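F5/8 type C domain protein (Bacteroides ovatus, PDB 4ZRX) probably acts as an alpha-L-fucosidase, removing fucose from glycans, and carries an F5/8 type C domain of the kind that often binds carbohydrate. Local coordinates at residues T33-Q41 with P213-V224; L409-V417 with F431-R440. All coordinates share one frame; numbering follows the deposited sequence. Where two conformers were deposited one is given.

Contact 1: T33-Q41 with P213-V224; sequences TPQQYAWQQ and PKAVMAIMGDDV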
ATOM      1  N   THR A  33       7.502  11.390  19.920  1.00 20.89           N
ATOM      2  CA  THR A  33       6.710  12.448  20.575  1.00 21.22           C
ATOM      3  C   THR A  33       5.325  11.920  20.845  1.00 21.23           C
ATOM      4  O   THR A  33       4.900  10.949  20.227  1.00 21.09           O
ATOM      5  CB  THR A  33       6.584  13.682  19.659  1.00 21.87           C
ATOM      6  OG1 THR A  33       5.855  13.335  18.485  1.00 20.10           O
ATOM      7  CG2 THR A  33       7.891  14.202  19.252  1.00 22.23           C
ATOM      8  N   PRO A  34       4.537  12.608  21.711  1.00 22.43           N
ATOM      9  CA  PRO A  34       3.127  12.226  21.846  1.00 22.17           C
ATOM     10  C   PRO A  34       2.374  12.273  20.515  1.00 20.59           C
ATOM     11  O   PRO A  34       1.496  11.438  20.281  1.00 20.21           O
ATOM     12  CB  PRO A  34       2.569  13.290  22.800  1.00 23.25           C
ATOM     13  CG  PRO A  34       3.755  13.618  23.625  1.00 24.53           C
ATOM     14  CD  PRO A  34       4.883  13.708  22.644  1.00 23.90           C
ATOM     15  N   GLN A  35       2.716  13.229  19.672  1.00 20.76           N
ATOM     16  CA  GLN A  35       2.028  13.347  18.357  1.00 20.91           C
ATOM     17  C   GLN A  35       2.363  12.165  17.443  1.00 19.19           C
ATOM     18  O   GLN A  35       1.485  11.619  16.755  1.00 18.73           O
ATOM     19  CB  GLN A  35       2.372  14.660  17.684  1.00 21.43           C
ATOM     20  CG  GLN A  35       1.930  15.908  18.482  1.00 22.96           C
ATOM     21  CD  GLN A  35       2.996  16.446  19.476  1.00 25.58           C
ATOM     22  OE1 GLN A  35       3.883  15.771  19.937  1.00 24.48           O
ATOM     23  NE2 GLN A  35       2.875  17.724  19.783  1.00 29.03           N
ATOM     24  N   GLN A  36       3.614  11.769  17.440  1.00 19.01           N
ATOM     25  CA  GLN A  36       4.005  10.601  16.647  1.00 17.55           C
ATOM     26  C   GLN A  36       3.391   9.334  17.160  1.00 17.17           C
ATOM     27  O   GLN A  36       3.053   8.443  16.380  1.00 16.15           O
ATOM     28  CB  GLN A  36       5.501  10.478  16.614  1.00 17.37           C
ATOM     29  CG  GLN A  36       6.193  11.523  15.787  1.00 17.30           C
ATOM     30  CD  GLN A  36       7.686  11.354  15.917  1.00 17.65           C
ATOM     31  OE1 GLN A  36       8.221  11.352  17.054  1.00 19.15           O
ATOM     32  NE2 GLN A  36       8.387  11.205  14.815  1.00 17.31           N
ATOM     33  N   TYR A  37       3.272   9.220  18.469  1.00 17.70           N
ATOM     34  CA  TYR A  37       2.683   8.037  19.072  1.00 18.63           C
ATOM     35  C   TYR A  37       1.232   7.956  18.776  1.00 17.96           C
ATOM     36  O   TYR A  37       0.723   6.908  18.361  1.00 18.23           O
ATOM     37  CB  TYR A  37       2.932   8.079  20.578  1.00 21.03           C
ATOM     38  CG  TYR A  37       2.544   6.847  21.297  1.00 22.75           C
ATOM     39  CD1 TYR A  37       3.288   5.702  21.190  1.00 25.78           C
ATOM     40  CD2 TYR A  37       1.445   6.817  22.083  1.00 25.16           C
ATOM     41  CE1 TYR A  37       2.906   4.544  21.897  1.00 28.18           C
ATOM     42  CE2 TYR A  37       1.098   5.690  22.798  1.00 26.63           C
ATOM     43  CZ  TYR A  37       1.834   4.599  22.721  1.00 26.69           C
ATOM     44  OH  TYR A  37       1.465   3.456  23.350  1.00 31.03           O
ATOM     45  N   ALA A  38       0.534   9.089  18.899  1.00 18.38           N
ATOM     46  CA  ALA A  38      -0.893   9.133  18.551  1.00 17.91           C
ATOM     47  C   ALA A  38      -1.121   8.802  17.064  1.00 17.33           C
ATOM     48  O   ALA A  38      -2.042   8.080  16.680  1.00 17.06           O
ATOM     49  CB  ALA A  38      -1.476  10.522  18.895  1.00 18.64           C
ATOM     50  N   TRP A  39      -0.253   9.321  16.207  1.00 16.36           N
ATOM     51  CA  TRP A  39      -0.344   9.014  14.778  1.00 16.53           C
ATOM     52  C   TRP A  39      -0.260   7.520  14.527  1.00 15.17           C
ATOM     53  O   TRP A  39      -1.071   6.954  13.781  1.00 13.95           O
ATOM     54  CB  TRP A  39       0.747   9.805  14.045  1.00 16.79           C
ATOM     55  CG  TRP A  39       0.902   9.413  12.598  1.00 16.80           C
ATOM     56  CD1 TRP A  39       0.234   9.893  11.505  1.00 17.89           C
ATOM     57  CD2 TRP A  39       1.824   8.467  12.114  1.00 16.61           C
ATOM     58  NE1 TRP A  39       0.669   9.259  10.366  1.00 17.53           N
ATOM     59  CE2 TRP A  39       1.618   8.353  10.715  1.00 17.41           C
ATOM     60  CE3 TRP A  39       2.741   7.631  12.736  1.00 16.99           C
ATOM     61  CZ2 TRP A  39       2.383   7.460   9.919  1.00 16.88           C
ATOM     62  CZ3 TRP A  39       3.496   6.770  11.948  1.00 17.52           C
ATOM     63  CH2 TRP A  39       3.282   6.700  10.558  1.00 16.99           C
ATOM     64  N   GLN A  40       0.700   6.879  15.180  1.00 15.46           N
ATOM     65  CA  GLN A  40       0.967   5.457  15.031  1.00 15.62           C
ATOM     66  C   GLN A  40      -0.292   4.639  15.398  1.00 16.52           C
ATOM     67  O   GLN A  40      -0.624   3.657  14.761  1.00 15.37           O
ATOM     68  CB  GLN A  40       2.121   5.044  15.952  1.00 16.70           C
ATOM     69  CG  GLN A  40       2.686   3.684  15.677  1.00 16.60           C
ATOM     70  CD  GLN A  40       3.705   3.710  14.584  1.00 16.92           C
ATOM     71  OE1 GLN A  40       4.767   4.245  14.773  1.00 19.29           O
ATOM     72  NE2 GLN A  40       3.381   3.151  13.423  1.00 16.44           N
ATOM     73  N   GLN A  41      -0.986   5.082  16.428  1.00 16.38           N
ATOM     74  CA  GLN A  41      -2.192   4.406  16.901  1.00 17.78           C
ATOM     75  C   GLN A  41      -3.302   4.401  15.916  1.00 17.26           C
ATOM     76  O   GLN A  41      -4.164   3.497  15.975  1.00 16.99           O
ATOM     77  CB  GLN A  41      -2.741   4.951  18.194  1.00 20.04           C
ATOM     78  CG  GLN A  41      -1.748   5.211  19.249  1.00 24.01           C
ATOM     79  CD  GLN A  41      -1.030   4.055  19.694  1.00 28.21           C
ATOM     80  OE1 GLN A  41      -1.639   3.046  20.074  1.00 31.91           O
ATOM     81  NE2 GLN A  41       0.330   4.144  19.707  1.00 31.41           N
ATOM     82  N   PRO A 213      -1.005  22.087  17.212  1.00 26.46           N
ATOM     83  CA  PRO A 213      -0.104  21.385  18.105  1.00 26.65           C
ATOM     84  C   PRO A 213      -0.168  19.864  18.040  1.00 26.88           C
ATOM     85  O   PRO A 213       0.783  19.209  18.479  1.00 27.32           O
ATOM     86  CB  PRO A 213      -0.562  21.869  19.488  1.00 27.71           C
ATOM     87  CG  PRO A 213      -1.271  23.144  19.263  1.00 28.47           C
ATOM     88  CD  PRO A 213      -1.838  23.104  17.918  1.00 27.66           C
ATOM     89  N   LYS A 214      -1.267  19.295  17.549  1.00 26.58           N
ATOM     90  CA  LYS A 214      -1.398  17.850  17.467  1.00 26.21           C
ATOM     91  C   LYS A 214      -0.866  17.263  16.168  1.00 25.18           C
ATOM     92  O   LYS A 214      -0.734  16.005  16.079  1.00 24.47           O
ATOM     93  CB  LYS A 214      -2.853  17.443  17.591  1.00 27.63           C
ATOM     94  CG  LYS A 214      -3.415  17.713  18.963  1.00 30.71           C
ATOM     95  CD  LYS A 214      -4.871  17.341  19.000  1.00 32.50           C
ATOM     96  CE  LYS A 214      -5.460  17.378  20.429  1.00 34.78           C
ATOM     97  NZ  LYS A 214      -6.921  17.437  20.216  1.00 35.12           N
ATOM     98  N   ALA A 215      -0.606  18.110  15.157  1.00 23.90           N
ATOM     99  CA  ALA A 215      -0.300  17.641  13.782  1.00 23.14           C
ATOM    100  C   ALA A 215       1.080  17.052  13.702  1.00 22.14           C
ATOM    101  O   ALA A 215       2.006  17.521  14.408  1.00 22.73           O
ATOM    102  CB  ALA A 215      -0.391  18.723  12.798  1.00 22.23           C
ATOM    103  N   VAL A 216       1.231  16.065  12.827  1.00 20.41           N
ATOM    104  CA  VAL A 216       2.534  15.626  12.379  1.00 19.49           C
ATOM    105  C   VAL A 216       2.826  16.134  10.939  1.00 20.18           C
ATOM    106  O   VAL A 216       1.907  16.192  10.113  1.00 21.02           O
ATOM    107  CB  VAL A 216       2.708  14.085  12.428  1.00 19.22           C
ATOM    108  CG1 VAL A 216       2.798  13.634  13.874  1.00 20.82           C
ATOM    109  CG2 VAL A 216       1.601  13.362  11.696  1.00 18.98           C
HETATM  110  N   MSE A 217       4.073  16.498  10.695  1.00 19.98           N
HETATM  111  CA  MSE A 217       4.556  16.925   9.377  1.00 19.90           C
HETATM  112  C   MSE A 217       5.191  15.737   8.699  1.00 18.73           C
HETATM  113  O   MSE A 217       6.160  15.162   9.177  1.00 19.38           O
HETATM  114  CB  MSE A 217       5.553  18.082   9.518  1.00 21.53           C
HETATM  115  CG  MSE A 217       5.972  18.692   8.191  1.00 21.92           C
HETATM  116 SE   MSE A 217       7.060  20.214   8.622  0.75 28.47          SE
HETATM  117  CE  MSE A 217       8.086  20.591   7.042  1.00 24.59           C
ATOM    118  N   ALA A 218       4.580  15.298   7.588  1.00 18.13           N
ATOM    119  CA  ALA A 218       4.917  14.047   6.909  1.00 17.37           C
ATOM    120  C   ALA A 218       5.609  14.192   5.563  1.00 17.52           C
ATOM    121  O   ALA A 218       5.327  15.111   4.786  1.00 17.17           O
ATOM    122  CB  ALA A 218       3.643  13.263   6.721  1.00 16.70           C
ATOM    123  N   ILE A 219       6.523  13.245   5.313  1.00 17.41           N
ATOM    124  CA  ILE A 219       7.211  12.982   4.046  1.00 17.89           C
ATOM    125  C   ILE A 219       8.372  13.960   3.963  1.00 19.32           C
ATOM    126  O   ILE A 219       9.493  13.608   4.383  1.00 19.62           O
ATOM    127  CB  ILE A 219       6.294  12.981   2.811  1.00 17.72           C
ATOM    128  CG1 ILE A 219       5.003  12.211   3.085  1.00 17.82           C
ATOM    129  CG2 ILE A 219       7.060  12.511   1.591  1.00 18.35           C
ATOM    130  CD1 ILE A 219       5.142  10.723   3.503  1.00 17.80           C
HETATM  131  N   MSE A 220       8.148  15.178   3.468  1.00 19.12           N
HETATM  132  CA  MSE A 220       9.149  16.258   3.617  1.00 21.26           C
HETATM  133  C   MSE A 220       8.792  16.875   4.956  1.00 21.30           C
HETATM  134  O   MSE A 220       8.116  17.906   5.072  1.00 22.11           O
HETATM  135  CB  MSE A 220       9.100  17.274   2.469  1.00 22.45           C
HETATM  136  CG  MSE A 220       9.441  16.734   1.135  1.00 22.93           C
HETATM  137 SE   MSE A 220      11.171  15.844   1.048  0.75 27.58          SE
HETATM  138  CE  MSE A 220      12.240  17.352   1.443  1.00 28.29           C
ATOM    139  N   GLY A 221       9.187  16.141   5.978  1.00 21.41           N
ATOM    140  CA  GLY A 221       8.847  16.419   7.373  1.00 22.18           C
ATOM    141  C   GLY A 221       9.750  15.537   8.230  1.00 21.87           C
ATOM    142  O   GLY A 221      10.341  14.594   7.732  1.00 20.76           O
ATOM    143  N   ASP A 222       9.877  15.817   9.522  1.00 21.99           N
ATOM    144  CA  ASP A 222      10.630  14.911  10.390  1.00 21.22           C
ATOM    145  C   ASP A 222       9.752  14.128  11.340  1.00 20.37           C
ATOM    146  O   ASP A 222      10.288  13.382  12.194  1.00 21.04           O
ATOM    147  CB  ASP A 222      11.724  15.664  11.195  1.00 23.04           C
ATOM    148  CG  ASP A 222      11.190  16.728  12.090  1.00 24.54           C
ATOM    149  OD1 ASP A 222       9.969  16.861  12.337  1.00 23.81           O
ATOM    150  OD2 ASP A 222      12.122  17.455  12.626  1.00 26.45           O
ATOM    151  N   ASP A 223       8.413  14.188  11.171  1.00 19.38           N
ATOM    152  CA  ASP A 223       7.521  13.376  12.014  1.00 18.38           C
ATOM    153  C   ASP A 223       7.211  12.000  11.420  1.00 17.37           C
ATOM    154  O   ASP A 223       7.076  11.045  12.195  1.00 18.08           O
ATOM    155  CB  ASP A 223       6.206  14.082  12.349  1.00 18.60           C
ATOM    156  CG  ASP A 223       6.368  15.240  13.294  1.00 20.69           C
ATOM    157  OD1 ASP A 223       7.063  15.022  14.323  1.00 20.79           O
ATOM    158  OD2 ASP A 223       5.743  16.291  13.021  1.00 20.76           O
ATOM    159  N   VAL A 224       7.015  11.945  10.107  1.00 16.29           N
ATOM    160  CA  VAL A 224       6.537  10.726   9.430  1.00 15.47           C
ATOM    161  C   VAL A 224       7.329  10.540   8.140  1.00 15.55           C
ATOM    162  O   VAL A 224       7.479  11.475   7.358  1.00 15.45           O
ATOM    163  CB  VAL A 224       5.055  10.841   9.131  1.00 15.27           C
ATOM    164  CG1 VAL A 224       4.506   9.727   8.217  1.00 14.80           C
ATOM    165  CG2 VAL A 224       4.185  10.872  10.396  1.00 15.41           C
TER
HETATM  166  O   HOH W   1       5.798  15.324  16.762  1.00 25.61           O

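Contact 2: L409-V417 with F431-R440; sequences LTDNGWKEV and FPAVNANKLR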
ATOM      1  N   LEU A 409       1.860 -24.715  20.868  1.00 18.89           N
ATOM      2  CA  LEU A 409       1.819 -26.030  21.467  1.00 19.61           C
ATOM      3  C   LEU A 409       0.674 -26.862  20.919  1.00 20.91           C
ATOM      4  O   LEU A 409      -0.528 -26.651  21.311  1.00 21.79           O
ATOM      5  CB  LEU A 409       1.712 -25.905  22.956  1.00 19.72           C
ATOM      6  CG  LEU A 409       1.761 -27.220  23.705  1.00 20.28           C
ATOM      7  CD1 LEU A 409       2.969 -28.020  23.362  1.00 20.78           C
ATOM      8  CD2 LEU A 409       1.710 -26.958  25.217  1.00 20.83           C
ATOM      9  N   THR A 410       1.009 -27.849  20.108  1.00 21.28           N
ATOM     10  CA  THR A 410       0.015 -28.816  19.547  1.00 22.39           C
ATOM     11  C   THR A 410      -0.142 -30.000  20.495  1.00 23.73           C
ATOM     12  O   THR A 410       0.557 -30.058  21.526  1.00 23.87           O
ATOM     13  CB  THR A 410       0.435 -29.331  18.177  1.00 22.41           C
ATOM     14  OG1 THR A 410       1.530 -30.282  18.342  1.00 21.94           O
ATOM     15  CG2 THR A 410       0.848 -28.211  17.291  1.00 22.00           C
ATOM     16  N   ASP A 411      -1.033 -30.944  20.132  1.00 25.17           N
ATOM     17  CA  ASP A 411      -1.209 -32.248  20.776  0.50 26.96           C
ATOM     18  C   ASP A 411       0.071 -33.077  20.727  1.00 26.17           C
ATOM     19  O   ASP A 411       0.232 -34.007  21.488  1.00 26.93           O
ATOM     20  CB  ASP A 411      -2.404 -33.068  20.154  0.50 29.45           C
ATOM     21  CG  ASP A 411      -2.245 -33.408  18.631  0.50 31.27           C
ATOM     22  OD1 ASP A 411      -1.145 -33.415  18.062  0.50 33.61           O
ATOM     23  OD2 ASP A 411      -3.267 -33.682  17.950  0.50 34.66           O
ATOM     24  N   ASN A 412       0.935 -32.747  19.769  1.00 24.02           N
ATOM     25  CA  ASN A 412       2.173 -33.537  19.576  1.00 22.86           C
ATOM     26  C   ASN A 412       3.439 -32.678  19.744  1.00 22.02           C
ATOM     27  O   ASN A 412       4.444 -32.985  19.101  1.00 21.84           O
ATOM     28  CB  ASN A 412       2.110 -34.209  18.225  1.00 23.42           C
ATOM     29  CG  ASN A 412       2.980 -35.468  18.114  1.00 23.28           C
ATOM     30  OD1 ASN A 412       3.591 -35.892  19.068  1.00 23.43           O
ATOM     31  ND2 ASN A 412       2.926 -36.116  16.969  1.00 24.18           N
ATOM     32  N   GLY A 413       3.365 -31.684  20.624  1.00 21.04           N
ATOM     33  CA  GLY A 413       4.445 -30.795  21.022  1.00 20.37           C
ATOM     34  C   GLY A 413       4.478 -29.414  20.378  1.00 19.32           C
ATOM     35  O   GLY A 413       3.602 -29.032  19.554  1.00 18.47           O
ATOM     36  N   TRP A 414       5.515 -28.670  20.782  1.00 18.58           N
ATOM     37  CA  TRP A 414       5.750 -27.353  20.193  1.00 18.48           C
ATOM     38  C   TRP A 414       6.051 -27.414  18.672  1.00 18.90           C
ATOM     39  O   TRP A 414       6.798 -28.269  18.214  1.00 17.87           O
ATOM     40  CB  TRP A 414       6.915 -26.677  20.919  1.00 18.47           C
ATOM     41  CG  TRP A 414       6.619 -26.293  22.302  1.00 18.78           C
ATOM     42  CD1 TRP A 414       7.063 -26.915  23.427  1.00 19.82           C
ATOM     43  CD2 TRP A 414       5.724 -25.242  22.761  1.00 19.52           C
ATOM     44  NE1 TRP A 414       6.571 -26.310  24.544  1.00 20.23           N
ATOM     45  CE2 TRP A 414       5.754 -25.268  24.179  1.00 20.47           C
ATOM     46  CE3 TRP A 414       5.016 -24.240  22.127  1.00 19.63           C
ATOM     47  CZ2 TRP A 414       5.041 -24.349  24.949  1.00 20.33           C
ATOM     48  CZ3 TRP A 414       4.269 -23.318  22.895  1.00 20.42           C
ATOM     49  CH2 TRP A 414       4.277 -23.411  24.294  1.00 20.90           C
ATOM     50  N   LYS A 415       5.397 -26.534  17.940  1.00 18.63           N
ATOM     51  CA  LYS A 415       5.672 -26.333  16.509  1.00 19.58           C
ATOM     52  C   LYS A 415       6.070 -24.886  16.267  1.00 19.32           C
ATOM     53  O   LYS A 415       5.405 -23.993  16.748  1.00 18.12           O
ATOM     54  CB  LYS A 415       4.441 -26.658  15.712  1.00 20.84           C
ATOM     55  CG  LYS A 415       4.678 -26.693  14.206  1.00 22.48           C
ATOM     56  CD  LYS A 415       3.388 -27.011  13.454  1.00 25.09           C
ATOM     57  CE  LYS A 415       3.714 -27.214  11.964  1.00 28.35           C
ATOM     58  NZ  LYS A 415       2.424 -27.058  11.218  1.00 31.44           N
ATOM     59  N   GLU A 416       7.150 -24.672  15.531  1.00 19.64           N
ATOM     60  CA  GLU A 416       7.512 -23.301  15.148  1.00 20.77           C
ATOM     61  C   GLU A 416       6.492 -22.768  14.137  1.00 21.09           C
ATOM     62  O   GLU A 416       6.199 -23.405  13.107  1.00 23.28           O
ATOM     63  CB  GLU A 416       8.948 -23.288  14.624  1.00 22.11           C
ATOM     64  CG  GLU A 416       9.450 -21.852  14.407  1.00 23.06           C
ATOM     65  CD  GLU A 416      10.895 -21.828  13.986  1.00 25.05           C
ATOM     66  OE1 GLU A 416      11.728 -22.346  14.736  1.00 24.11           O
ATOM     67  OE2 GLU A 416      11.179 -21.248  12.899  1.00 29.16           O
ATOM     68  N   VAL A 417       5.909 -21.629  14.434  1.00 20.26           N
ATOM     69  CA  VAL A 417       4.927 -21.014  13.541  1.00 21.04           C
ATOM     70  C   VAL A 417       5.441 -19.738  12.935  1.00 21.50           C
ATOM     71  O   VAL A 417       4.825 -19.283  11.932  1.00 25.61           O
ATOM     72  CB  VAL A 417       3.566 -20.796  14.206  1.00 20.86           C
ATOM     73  CG1 VAL A 417       2.934 -22.160  14.522  1.00 23.11           C
ATOM     74  CG2 VAL A 417       3.616 -19.894  15.478  1.00 21.75           C
ATOM     75  N   PHE A 431       0.769 -17.943   9.064  1.00 18.90           N
ATOM     76  CA  PHE A 431       1.335 -19.283   8.918  1.00 19.53           C
ATOM     77  C   PHE A 431       0.221 -20.279   8.699  1.00 20.90           C
ATOM     78  O   PHE A 431      -0.930 -19.966   8.937  1.00 20.45           O
ATOM     79  CB  PHE A 431       2.144 -19.683  10.168  1.00 19.66           C
ATOM     80  CG  PHE A 431       1.442 -19.427  11.458  1.00 19.76           C
ATOM     81  CD1 PHE A 431       0.656 -20.370  12.024  1.00 20.46           C
ATOM     82  CD2 PHE A 431       1.619 -18.208  12.119  1.00 18.27           C
ATOM     83  CE1 PHE A 431       0.015 -20.121  13.225  1.00 20.86           C
ATOM     84  CE2 PHE A 431       0.966 -17.960  13.344  1.00 19.81           C
ATOM     85  CZ  PHE A 431       0.143 -18.897  13.867  1.00 19.54           C
ATOM     86  N   PRO A 432       0.546 -21.508   8.299  1.00 22.41           N
ATOM     87  CA  PRO A 432      -0.560 -22.475   8.095  1.00 23.58           C
ATOM     88  C   PRO A 432      -1.255 -22.798   9.407  1.00 22.87           C
ATOM     89  O   PRO A 432      -0.567 -22.954  10.429  1.00 22.87           O
ATOM     90  CB  PRO A 432       0.143 -23.740   7.532  1.00 24.89           C
ATOM     91  CG  PRO A 432       1.421 -23.207   6.958  1.00 25.15           C
ATOM     92  CD  PRO A 432       1.843 -22.016   7.803  1.00 23.65           C
ATOM     93  N   ALA A 433      -2.586 -22.879   9.356  1.00 23.10           N
ATOM     94  CA  ALA A 433      -3.394 -23.084  10.532  1.00 23.46           C
ATOM     95  C   ALA A 433      -2.913 -24.269  11.357  1.00 24.63           C
ATOM     96  O   ALA A 433      -2.590 -25.348  10.825  1.00 24.31           O
ATOM     97  CB  ALA A 433      -4.852 -23.294  10.143  1.00 25.44           C
ATOM     98  N   VAL A 434      -2.898 -24.051  12.665  1.00 25.54           N
ATOM     99  CA  VAL A 434      -2.638 -25.123  13.620  0.50 25.35           C
ATOM    100  C   VAL A 434      -3.624 -25.086  14.771  1.00 25.49           C
ATOM    101  O   VAL A 434      -4.098 -24.011  15.185  1.00 23.54           O
ATOM    102  CB  VAL A 434      -1.202 -25.044  14.139  0.50 24.93           C
ATOM    103  CG1 VAL A 434      -0.960 -23.789  14.972  0.50 24.44           C
ATOM    104  CG2 VAL A 434      -0.833 -26.285  14.929  0.50 25.78           C
ATOM    105  N   ASN A 435      -3.899 -26.278  15.291  1.00 25.34           N
ATOM    106  CA  ASN A 435      -4.685 -26.432  16.506  0.70 26.31           C
ATOM    107  C   ASN A 435      -3.694 -26.442  17.655  1.00 25.49           C
ATOM    108  O   ASN A 435      -2.798 -27.302  17.704  1.00 25.04           O
ATOM    109  CB  ASN A 435      -5.518 -27.704  16.508  0.70 28.72           C
ATOM    110  CG  ASN A 435      -6.630 -27.682  15.479  0.70 31.42           C
ATOM    111  OD1 ASN A 435      -6.536 -28.330  14.446  0.70 36.62           O
ATOM    112  ND2 ASN A 435      -7.666 -26.928  15.741  0.70 31.94           N
ATOM    113  N   ALA A 436      -3.846 -25.489  18.582  1.00 23.24           N
ATOM    114  CA  ALA A 436      -2.905 -25.320  19.689  1.00 22.04           C
ATOM    115  C   ALA A 436      -3.570 -24.857  20.964  1.00 22.52           C
ATOM    116  O   ALA A 436      -4.644 -24.218  20.904  1.00 21.39           O
ATOM    117  CB  ALA A 436      -1.846 -24.334  19.311  1.00 21.92           C
ATOM    118  N   ASN A 437      -2.900 -25.074  22.096  1.00 21.96           N
ATOM    119  CA  ASN A 437      -3.462 -24.662  23.416  1.00 23.67           C
ATOM    120  C   ASN A 437      -2.580 -23.659  24.160  1.00 22.77           C
ATOM    121  O   ASN A 437      -3.025 -23.077  25.160  1.00 23.08           O
ATOM    122  CB  ASN A 437      -3.827 -25.874  24.245  1.00 24.97           C
ATOM    123  CG  ASN A 437      -2.598 -26.665  24.721  1.00 26.92           C
ATOM    124  OD1 ASN A 437      -1.811 -26.173  25.492  1.00 28.67           O
ATOM    125  ND2 ASN A 437      -2.423 -27.862  24.220  1.00 28.08           N
ATOM    126  N   LYS A 438      -1.376 -23.416  23.659  1.00 21.85           N
ATOM    127  CA  LYS A 438      -0.502 -22.416  24.155  1.00 21.55           C
ATOM    128  C   LYS A 438       0.321 -21.848  23.002  1.00 21.37           C
ATOM    129  O   LYS A 438       0.525 -22.499  21.976  1.00 20.64           O
ATOM    130  CB  LYS A 438       0.442 -22.966  25.212  1.00 23.28           C
ATOM    131  CG  LYS A 438      -0.240 -23.355  26.598  1.00 25.23           C
ATOM    132  CD  LYS A 438       0.796 -23.892  27.538  1.00 27.53           C
ATOM    133  CE  LYS A 438       0.313 -24.029  29.041  1.00 30.48           C
ATOM    134  NZ  LYS A 438      -1.049 -24.569  29.311  1.00 32.64           N
ATOM    135  N   LEU A 439       0.842 -20.645  23.234  1.00 20.83           N
ATOM    136  CA  LEU A 439       1.778 -20.016  22.354  1.00 21.64           C
ATOM    137  C   LEU A 439       2.986 -19.679  23.150  1.00 21.90           C
ATOM    138  O   LEU A 439       2.904 -19.352  24.358  1.00 23.79           O
ATOM    139  CB  LEU A 439       1.102 -18.749  21.833  1.00 23.32           C
ATOM    140  CG  LEU A 439       1.315 -18.231  20.487  1.00 24.85           C
ATOM    141  CD1 LEU A 439       1.098 -19.190  19.322  1.00 24.30           C
ATOM    142  CD2 LEU A 439       0.416 -16.977  20.384  1.00 24.98           C
ATOM    143  N   ARG A 440       4.143 -19.760  22.547  1.00 20.66           N
ATOM    144  CA  ARG A 440       5.376 -19.350  23.212  1.00 20.25           C
ATOM    145  C   ARG A 440       6.095 -18.369  22.319  1.00 20.96           C
ATOM    146  O   ARG A 440       6.208 -18.630  21.120  1.00 21.40           O
ATOM    147  CB  ARG A 440       6.269 -20.562  23.457  1.00 21.38           C
ATOM    148  CG  ARG A 440       7.560 -20.235  24.138  1.00 22.51           C
ATOM    149  CD  ARG A 440       8.129 -21.420  24.871  1.00 23.77           C
ATOM    150  NE  ARG A 440       8.606 -22.436  23.958  1.00 24.32           N
ATOM    151  CZ  ARG A 440       8.996 -23.663  24.282  1.00 24.39           C
ATOM    152  NH1 ARG A 440       8.986 -24.079  25.540  1.00 25.83           N
ATOM    153  NH2 ARG A 440       9.410 -24.470  23.335  1.00 25.86           N
TER
HETATM  154  O   HOH W   2      -2.893 -30.044  18.221  1.00 34.49           O
HETATM  155  O   HOH W   3       1.846 -24.314  11.145  1.00 35.74           O

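Contact 1: T33-Q41 with P213-V224
The indole of Trp-39 carries Val-224 on one face, CG2 standing 3.8 Å from the centroid of the five-membered ring in a CH-pi contact, while Gln-36 O lies in the ring plane at the edge. Val-216 meets the same ring obliquely, its CG2 3.7 Å from Trp-39 CD1. This joins helix 34-42 to strand 216-219 and the turn after it in the TIM barrel of the fucosidase family, near the strand's N-terminal end. CG of Trp-39 is swung opposite its backbone N (chi1 171°), turning the indole from the helix onto both valines, which meet it from the same side of its plane. Pro-284 and Glu-286 of strand 279-290 also touch it.

Two glutamine amides frame the apolar centre. Gln-35 NE2 donates to Pro-213 O at 2.9 Å, straight at 174° and nearly along the C=O axis. Gln-36 NE2 donates to Asp-223 O at 2.9 Å, keeping the acceptor in its amide plane, and has a second acceptor in Trp-282 O. The other end of the Gln-36 amide closes a capping box: Thr-33 N donates to Gln-36 OE1, and Gln-36 N to Thr-33 OG1. A leucine in place of Gln-36 would probably leave Asp-223 O without this donor and Thr-33 N without its capping acceptor, weakening the helix start.

Thr-33 OG1 also binds a water that donates to Asp-223 OD1, an oxygen paired with Lys-10. The carboxylate's other oxygen, Asp-223 OD2, receives Met-217 N at 2.9 Å on its anti lone pair.

Contact 2: L409-V417 with F431-R440
Trp-414 is sandwiched between Leu-409 and Arg-440 on one edge of the beta-sandwich domain that follows the barrel, where the edge hairpin of strands 401-410 and 413-420 continues the sheet of strand 438-446. Leu-409 CD1 stands over one face of the indole. On the opposite face the Arg-440 guanidinium lies nearly flat, its CZ 3.6 Å from the centroid of the five-membered ring, a cation-pi stack with the planes 20° apart. The bend at chi3 (70°) of Arg-440 folds the group back over the ring, and a salt bridge from NH2 to Glu-407 helps fix its rotation. Beside this cluster Leu-409 N donates to Lys-438 O at 2.8 Å, and Asn-437 N donates to Leu-409 O where the chain rounds its corner.

Packing is equally close at the far end, where Val-417 CB sits over the centre of the Phe-431 ring, 3.5 Å from its centroid, a CH-pi contact. Here the hairpin meets the end of strand 427-431, from the other sheet of the sandwich.

The solvent side is looser, and water spans the segments in place of direct packing. At the type I turn from Thr-410 to Gly-413, which holds an ST turn, a water accepts from Asp-411 N and donates to Asn-435 O. Lys-415 NZ donates to another water at 2.8 Å, which donates to Pro-432 O.

How the contacts relate
Contacts 1 and 2 share no helix or strand and do not touch: their centres lie 38 Å apart and their nearest atoms about 20 Å. Contact 1 is largely buried, a helix laid against the start of a barrel strand, and joins pieces distant in sequence. Contact 2 is partly buried at the margin of the beta-sandwich and joins strands close in sequence, both within one sheet and across to the other. Each has a tryptophan, used differently: in contact 1 valines pack against it and side-chain amides reach backbone carbonyls around it, whereas in contact 2 a charged guanidinium covers it and the hydrogen bonds across are backbone to backbone. Water bridges the segments in both.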